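PDB 3HTN: putative DNA binding protein from Bacteroides thetaiotaomicron VPI-5482, which is of unknown function but binds metal ions and may bind DNA. Local coordinates for residues 50-55 with 74-79. Sequence-based numbering, arbitrary orientation. Where two conformers were deposited one is given.
Sequences GAIGEL and EQMEIS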
loop_
_atom_site.group_PDB
_atom_site.type_symbol
_atom_site.label_atom_id
_atom_site.label_comp_id
_atom_site.label_asym_id
_atom_site.label_seq_id
_atom_site.Cartn_x
_atom_site.Cartn_y
_atom_site.Cartn_z
ATOM N N GLY A 50 -4.575 -4.085 -10.163
ATOM C CA GLY A 50 -5.061 -4.325 -11.494
ATOM C C GLY A 50 -3.922 -4.855 -12.349
ATOM O O GLY A 50 -2.889 -5.264 -11.821
ATOM N N ALA A 51 -4.150 -4.885 -13.652
ATOM C CA ALA A 51 -3.170 -5.352 -14.625
ATOM C C ALA A 51 -3.134 -4.387 -15.789
ATOM O O ALA A 51 -4.142 -3.730 -16.128
ATOM C CB ALA A 51 -3.490 -6.768 -15.086
ATOM N N ILE A 52 -1.936 -4.263 -16.359
ATOM C CA ILE A 52 -1.630 -3.262 -17.369
ATOM C C ILE A 52 -0.749 -3.837 -18.470
ATOM O O ILE A 52 -0.080 -4.846 -18.297
ATOM C CB ILE A 52 -0.930 -2.026 -16.769
ATOM C CG1 ILE A 52 0.394 -2.403 -16.110
ATOM C CG2 ILE A 52 -1.839 -1.326 -15.758
ATOM C CD1 ILE A 52 1.181 -1.243 -15.575
ATOM N N GLY A 53 -0.804 -3.181 -19.621
ATOM C CA GLY A 53 0.019 -3.510 -20.788
ATOM C C GLY A 53 1.050 -2.481 -21.184
ATOM O O GLY A 53 1.844 -2.714 -22.119
ATOM N N GLU A 54 1.068 -1.358 -20.463
ATOM C CA GLU A 54 2.033 -0.293 -20.701
ATOM C C GLU A 54 2.125 0.530 -19.423
ATOM O O GLU A 54 1.121 0.741 -18.751
ATOM C CB GLU A 54 1.627 0.564 -21.901
ATOM C CG GLU A 54 2.722 1.503 -22.376
ATOM C CD GLU A 54 2.525 1.962 -23.807
ATOM O OE1 GLU A 54 2.222 1.107 -24.682
ATOM O OE2 GLU A 54 2.692 3.178 -24.060
ATOM N N LEU A 55 3.335 0.968 -19.084
ATOM C CA LEU A 55 3.598 1.740 -17.879
ATOM C C LEU A 55 4.633 2.786 -18.147
ATOM O O LEU A 55 5.635 2.476 -18.778
ATOM C CB LEU A 55 4.194 0.816 -16.818
ATOM C CG LEU A 55 4.608 1.426 -15.481
ATOM C CD1 LEU A 55 3.406 1.993 -14.708
ATOM C CD2 LEU A 55 5.378 0.424 -14.645
ATOM N N GLU A 74 4.787 -4.190 -21.991
ATOM C CA GLU A 74 4.684 -5.597 -21.637
ATOM C C GLU A 74 3.536 -5.764 -20.660
ATOM O O GLU A 74 3.066 -4.779 -20.086
ATOM C CB GLU A 74 6.001 -6.043 -20.981
ATOM C CG GLU A 74 6.306 -5.347 -19.675
ATOM C CD GLU A 74 7.682 -5.612 -19.205
ATOM O OE1 GLU A 74 8.597 -4.931 -19.691
ATOM O OE2 GLU A 74 7.878 -6.501 -18.356
ATOM N N GLN A 75 3.142 -6.997 -20.407
ATOM C CA GLN A 75 2.077 -7.265 -19.468
ATOM C C GLN A 75 2.654 -7.182 -18.052
ATOM O O GLN A 75 3.735 -7.722 -17.775
ATOM C CB GLN A 75 1.445 -8.634 -19.713
ATOM C CG GLN A 75 0.247 -8.908 -18.880
ATOM C CD GLN A 75 -0.941 -8.010 -19.197
ATOM O OE1 GLN A 75 -1.004 -7.407 -20.269
ATOM N NE2 GLN A 75 -1.919 -7.973 -18.305
HETATM N N MSE A 76 1.974 -6.464 -17.175
HETATM C CA MSE A 76 2.407 -6.330 -15.797
HETATM C C MSE A 76 1.210 -6.363 -14.871
HETATM O O MSE A 76 0.130 -5.898 -15.236
HETATM C CB MSE A 76 3.146 -4.980 -15.572
HETATM C CG MSE A 76 4.460 -4.893 -16.314
HETATM SE SE MSE A 76 5.158 -3.114 -16.503
HETATM C CE MSE A 76 3.976 -2.568 -18.021
ATOM N N GLU A 77 1.427 -6.847 -13.655
ATOM C CA GLU A 77 0.434 -6.776 -12.589
ATOM C C GLU A 77 0.741 -5.593 -11.702
ATOM O O GLU A 77 1.908 -5.411 -11.327
ATOM C CB GLU A 77 0.495 -8.035 -11.746
ATOM C CG GLU A 77 -0.085 -9.283 -12.465
ATOM C CD GLU A 77 -1.594 -9.233 -12.758
ATOM O OE1 GLU A 77 -2.321 -8.312 -12.290
ATOM O OE2 GLU A 77 -2.075 -10.127 -13.504
ATOM N N ILE A 78 -0.242 -4.764 -11.384
ATOM C CA ILE A 78 -0.057 -3.718 -10.412
ATOM C C ILE A 78 -0.197 -4.344 -9.030
ATOM O O ILE A 78 -1.324 -4.709 -8.611
ATOM C CB ILE A 78 -1.109 -2.606 -10.544
ATOM C CG1 ILE A 78 -1.113 -1.980 -11.947
ATOM C CG2 ILE A 78 -0.861 -1.537 -9.455
ATOM C CD1 ILE A 78 -2.225 -0.970 -12.191
ATOM N N SER A 79 0.898 -4.514 -8.297
ATOM C CA SER A 79 0.787 -5.091 -6.953
ATOM C C SER A 79 0.309 -4.049 -5.962
ATOM O O SER A 79 -0.385 -4.395 -4.998
ATOM C CB SER A 79 2.078 -5.732 -6.493
ATOM O OG SER A 79 3.125 -4.781 -6.382
#
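At G50 the carbonyl oxygen takes the N-H of I78 from above its own plane, with N to O at 2.7 Å. E77 OE1 stands 3.1 Å from that same G50 O, acceptor against acceptor; a bound iron lies about 4 Å from the E77 side chain. A51 is paired with E77 across a non-hydrogen-bonded position, and its CB sits against the carboxylate of the E77 chain, which is bent at chi2, 3.4 Å from OE1. The Q75 chain, also bent at chi2 (66°), lays its amide against I52 O, with NE2 3.8 Å from A51 CB, while OE1 accepts a hydrogen bond from N118 ND2. An alanine here would lose the amide and with it the hydrogen bond to N118, and would probably leave A51 CB and I52 O less well covered. I52 and M76, a selenomethionine, exchange two fairly straight backbone bonds, I52 N to M76 O being 2.9 Å. On the face opposite A51 and E77, I52 CG2 crosses I78 CD1 at about a right angle, 3.6 Å apart, and I28 of helix 28-39 packs on both isoleucines. At G53 the chain turns a corner; G53 O takes a weak bond from E74 N, and I116 also bonds the G53 backbone. Beyond it the L55 side chain crosses M76 at about a right angle, the bend at chi3 (-79°) setting CE 3.6 Å from L55 CB. The arrangement is an antiparallel strand pair ending at a corner in the PCC-domain sheet, beside an iron and a neighbouring subunit whose H97 packs on E77.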